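Local atomic coordinates of nuclear polyadenylated RNA-binding protein NAB2 (Saccharomyces cerevisiae, PDB entry 2V75), a protein that binds the poly(A) tails of mRNAs, protecting them from degradation by the exosome, and takes part in tail-length control and nuclear export. Residues Phe24-Lys29 and Ser54-Val59; Glu16-Ile21 and Ala65-Thr70. All blocks are in the same frame, centred on the assembly; numbering follows the deposited sequence.

How the interactions relate
The two contacts lie in the all-helical N-terminal Mlp1-binding domain of Nab2, whose sequence family belongs to the PWI-like clan. The chain order is 16-21, 24-29, 54-59, 65-70, so the partners of interaction 1 fall between those of interaction 2. Interaction 2 ties the end of helix 7-18 to helix 61-79 near the middle of the domain. Interaction 1 joins the loop leading into helix 28-40 to the loop after helix 45-55, nearer the surface. Their centres are about 12 Å apart, but they meet at L18, between F24 and V67, where L18 CD2 lies 4.0 Å from F24 CZ. They touch on four of the five helices. The domain is required for poly(A) RNA export.

Interaction 1 (Phe24-Lys29 and Ser54-Val59); sequences FNEDIK and SLFDSV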
# COMPACT_ATOMS: atom_id res chain seq x y z
N PHE A 24 12.45 -6.13 -2.89
CA PHE A 24 11.41 -5.59 -3.73
C PHE A 24 12.01 -4.82 -4.89
O PHE A 24 12.60 -3.76 -4.69
CB PHE A 24 10.52 -4.67 -2.91
CG PHE A 24 9.29 -4.25 -3.63
CD1 PHE A 24 8.16 -5.03 -3.61
CD2 PHE A 24 9.28 -3.08 -4.33
CE1 PHE A 24 7.05 -4.65 -4.29
CE2 PHE A 24 8.18 -2.69 -5.02
CZ PHE A 24 7.07 -3.47 -5.01
N ASN A 25 11.84 -5.34 -6.10
CA ASN A 25 12.57 -4.83 -7.27
C ASN A 25 11.79 -3.88 -8.19
O ASN A 25 12.35 -3.26 -9.10
CB ASN A 25 13.18 -6.00 -8.06
CG ASN A 25 12.34 -6.43 -9.26
OD1 ASN A 25 11.15 -6.71 -9.14
ND2 ASN A 25 12.99 -6.53 -10.42
N GLU A 26 10.50 -3.71 -7.91
CA GLU A 26 9.58 -3.07 -8.84
C GLU A 26 9.57 -1.56 -8.64
O GLU A 26 10.03 -1.05 -7.63
CB GLU A 26 8.20 -3.68 -8.62
CG GLU A 26 8.16 -5.21 -8.77
CD GLU A 26 7.94 -5.64 -10.21
OE1 GLU A 26 8.25 -4.83 -11.12
OE2 GLU A 26 7.45 -6.77 -10.42
N ASP A 27 9.01 -0.82 -9.59
CA ASP A 27 8.95 0.64 -9.51
C ASP A 27 7.99 0.97 -8.38
O ASP A 27 6.78 0.72 -8.51
CB ASP A 27 8.47 1.12 -10.88
CG ASP A 27 8.36 2.61 -11.00
OD1 ASP A 27 8.04 3.32 -10.02
OD2 ASP A 27 8.55 3.09 -12.13
N ILE A 28 8.52 1.52 -7.27
CA ILE A 28 7.70 1.72 -6.07
C ILE A 28 6.61 2.76 -6.33
O ILE A 28 5.48 2.53 -5.96
CB ILE A 28 8.57 2.12 -4.87
CG1 ILE A 28 9.30 0.88 -4.35
CG2 ILE A 28 7.76 2.73 -3.75
CD1 ILE A 28 10.46 1.28 -3.36
N LYS A 29 6.95 3.86 -7.00
CA LYS A 29 6.04 4.98 -7.20
C LYS A 29 4.87 4.46 -8.03
O LYS A 29 3.71 4.74 -7.74
CB LYS A 29 6.76 6.10 -7.91
CG LYS A 29 5.98 7.41 -7.98
CD LYS A 29 6.79 8.57 -8.59
CE LYS A 29 7.67 9.27 -7.56
NZ LYS A 29 6.90 9.61 -6.33
N SER A 54 -1.51 -10.42 -10.44
CA SER A 54 -1.50 -10.52 -11.89
C SER A 54 -0.44 -9.62 -12.58
O SER A 54 -0.01 -9.93 -13.65
CB SER A 54 -2.89 -10.28 -12.47
OG SER A 54 -3.19 -8.91 -12.60
N LEU A 55 -0.07 -8.51 -11.97
CA LEU A 55 0.93 -7.61 -12.51
C LEU A 55 2.41 -7.84 -12.13
O LEU A 55 3.32 -7.50 -12.88
CB LEU A 55 0.57 -6.18 -12.12
CG LEU A 55 -0.23 -5.47 -13.22
CD1 LEU A 55 -1.63 -6.05 -13.32
CD2 LEU A 55 -0.25 -3.99 -12.86
N PHE A 56 2.63 -8.42 -10.96
CA PHE A 56 3.95 -8.46 -10.37
C PHE A 56 4.21 -9.89 -9.83
O PHE A 56 3.72 -10.20 -8.77
CB PHE A 56 4.03 -7.46 -9.23
CG PHE A 56 3.67 -6.05 -9.68
CD1 PHE A 56 4.52 -5.36 -10.52
CD2 PHE A 56 2.47 -5.49 -9.27
CE1 PHE A 56 4.19 -4.05 -10.96
CE2 PHE A 56 2.11 -4.22 -9.73
CZ PHE A 56 2.96 -3.54 -10.58
N ASP A 57 4.92 -10.71 -10.58
CA ASP A 57 5.29 -12.06 -10.17
C ASP A 57 6.55 -12.13 -9.30
O ASP A 57 6.92 -13.22 -8.81
CB ASP A 57 5.41 -12.97 -11.37
CG ASP A 57 6.36 -12.44 -12.43
OD1 ASP A 57 7.08 -11.43 -12.16
OD2 ASP A 57 6.36 -13.02 -13.54
N SER A 58 7.19 -10.99 -9.08
CA SER A 58 8.37 -10.87 -8.23
C SER A 58 8.05 -10.66 -6.75
O SER A 58 8.97 -10.63 -5.92
CB SER A 58 9.19 -9.67 -8.76
OG SER A 58 8.34 -8.52 -8.88
N VAL A 59 6.77 -10.50 -6.43
CA VAL A 59 6.27 -10.24 -5.08
C VAL A 59 5.24 -11.31 -4.74
O VAL A 59 4.29 -11.58 -5.51
CB VAL A 59 5.59 -8.87 -4.95
CG1 VAL A 59 5.47 -8.48 -3.37
CG2 VAL A 59 6.37 -7.85 -5.80
O HOH W 1 9.94 -7.67 -6.07
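E26 reaches both S58 and F56 with one carboxylate oxygen. S58 OG donates a hydrogen bond to E26 OE2; its modelled length of 2.5 Å is very short, so the exact value is doubtful. The same OE2 lies 3.3 Å from F56 CD1, at the ring edge and near its plane. There it meets the C-H of CD1, whose slight positive charge suits a carboxylate oxygen. The carboxylate and ring planes stand 77° apart. A bend at chi2 of E26 (-87°) sets CD close to both partners. D57 OD1 is 5.0 Å from E26 OE2. This like charge would tend to raise the pKa of E26, while the S58 donor would probably work against it.

A second, apolar point joins F24 CE1 to V59 CG2 at 3.6 Å. Beside them a water bridges the backbones: it accepts from N25 N at 3.0 Å and makes a weak bond to S58 O.

Further out, L55 CB covers one face of the F56 ring toward its rim. D27 is the N-cap of helix 28-40, its OD1 bonded to Y30 N. E26 and F56 both touch V31 of that helix, and F24 also borders helix 7-18. The contact thus fastens the loop after helix 45-55 to the loop before helix 28-40.

Interaction 2 (Glu16-Ile21 and Ala65-Thr70); sequences EKLAGI and ANVVQT
V67 packs its two methyl groups against L18 and I21. Its CG2 lies 3.6 Å from I21 CD1. L18 CD2 is 3.9 Å from both V67 CG1 and V67 CG2, so this methyl faces the fork between the two valine methyls. Both side chains cross V67 at about a right angle. A type I turn from L18 to I21 brings I21 beside L18. The CB of I21 points toward helix 61-79, and L18 reaches V67 with CD2.

K17 also borders V67 CG2. Its side chain and that of V67 slide past each other in opposite directions, with K17 CG 4.1 Å from V67 CG2. CG stands anti to the backbone N (chi1 178°), and a bend at chi2 (66°) then turns CD aside. The rest of the chain is extended and crosses N66 at about a right angle, where NZ donates a hydrogen bond to OD1. This bond is modelled very short and the place of OD1 is less sure, so its length carries little weight. K17 CE also comes 3.7 Å from T70 OG1. That hydroxyl is turned back to its own helix and donates to N66 O at 2.8 Å. T70 N bonds the same oxygen from the opposite face of the carbonyl plane. An alanine at K17 would probably leave N66 OD1 without its charged mate and open a gap beside V67 and T70.

L18 also touches I28 and V31 of helix 28-40, and V67 touches I35 there. On helix 61-79, V68 packs on helix 45-55, while E16 of helix 7-18 forms a salt bridge to R92 of helix 84-93.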
# COMPACT_ATOMS: atom_id res chain seq x y z
N GLU A 16 6.12 4.06 1.30
CA GLU A 16 6.96 3.86 2.47
C GLU A 16 6.96 2.37 2.87
O GLU A 16 8.00 1.80 3.25
CB GLU A 16 6.49 4.74 3.63
CG GLU A 16 6.63 6.19 3.36
CD GLU A 16 8.06 6.67 3.34
OE1 GLU A 16 8.93 6.16 4.09
OE2 GLU A 16 8.30 7.69 2.68
N LYS A 17 5.79 1.78 2.78
CA LYS A 17 5.63 0.34 3.11
C LYS A 17 6.41 -0.52 2.12
O LYS A 17 7.23 -1.36 2.52
CB LYS A 17 4.16 -0.01 3.12
CG LYS A 17 3.85 -1.51 3.39
CD LYS A 17 4.24 -1.96 4.76
CE LYS A 17 3.81 -3.43 4.90
NZ LYS A 17 3.91 -3.92 6.27
N LEU A 18 6.23 -0.24 0.83
CA LEU A 18 6.99 -0.93 -0.24
C LEU A 18 8.51 -0.81 -0.07
O LEU A 18 9.29 -1.76 -0.28
CB LEU A 18 6.53 -0.39 -1.58
CG LEU A 18 5.07 -0.66 -1.98
CD1 LEU A 18 4.85 0.06 -3.34
CD2 LEU A 18 4.79 -2.17 -2.05
N ALA A 19 8.97 0.38 0.33
CA ALA A 19 10.40 0.58 0.47
C ALA A 19 11.03 -0.31 1.52
O ALA A 19 12.27 -0.41 1.59
CB ALA A 19 10.71 2.06 0.81
N GLY A 20 10.22 -0.85 2.42
CA GLY A 20 10.76 -1.62 3.55
C GLY A 20 10.79 -3.12 3.27
O GLY A 20 11.26 -3.92 4.09
N ILE A 21 10.33 -3.50 2.09
CA ILE A 21 10.25 -4.92 1.71
C ILE A 21 11.57 -5.42 1.13
O ILE A 21 12.04 -4.94 0.09
CB ILE A 21 9.13 -5.16 0.66
CG1 ILE A 21 7.79 -4.75 1.26
CG2 ILE A 21 9.23 -6.58 0.09
CD1 ILE A 21 6.64 -4.76 0.26
N ALA A 65 -0.55 -9.00 0.09
CA ALA A 65 -1.63 -8.91 1.07
C ALA A 65 -1.30 -8.02 2.27
O ALA A 65 -2.12 -7.21 2.71
CB ALA A 65 -2.10 -10.30 1.52
N ASN A 66 -0.10 -8.14 2.82
CA ASN A 66 0.33 -7.26 3.88
C ASN A 66 0.29 -5.79 3.47
O ASN A 66 -0.16 -4.95 4.26
CB ASN A 66 1.72 -7.62 4.31
CG ASN A 66 2.20 -6.74 5.47
OD1 ASN A 66 3.25 -6.12 5.41
ND2 ASN A 66 1.39 -6.72 6.54
N VAL A 67 0.78 -5.50 2.28
CA VAL A 67 0.86 -4.14 1.77
C VAL A 67 -0.56 -3.63 1.60
O VAL A 67 -0.88 -2.52 2.03
CB VAL A 67 1.60 -4.03 0.45
CG1 VAL A 67 1.46 -2.57 -0.13
CG2 VAL A 67 3.08 -4.46 0.64
N VAL A 68 -1.40 -4.44 0.96
CA VAL A 68 -2.81 -4.04 0.77
C VAL A 68 -3.57 -3.81 2.12
O VAL A 68 -4.30 -2.80 2.31
CB VAL A 68 -3.52 -5.01 -0.21
CG1 VAL A 68 -5.01 -4.69 -0.22
CG2 VAL A 68 -2.88 -4.93 -1.65
N GLN A 69 -3.46 -4.74 3.05
CA GLN A 69 -3.99 -4.58 4.41
C GLN A 69 -3.54 -3.28 5.05
O GLN A 69 -4.31 -2.52 5.61
CB GLN A 69 -3.57 -5.81 5.24
CG GLN A 69 -4.30 -7.04 4.83
CD GLN A 69 -3.87 -8.27 5.61
OE1 GLN A 69 -2.93 -8.18 6.41
NE2 GLN A 69 -4.51 -9.40 5.36
N THR A 70 -2.25 -2.97 4.95
CA THR A 70 -1.73 -1.76 5.54
C THR A 70 -2.30 -0.50 4.86
O THR A 70 -2.66 0.46 5.55
CB THR A 70 -0.21 -1.70 5.36
OG1 THR A 70 0.35 -2.81 6.04
CG2 THR A 70 0.40 -0.37 5.87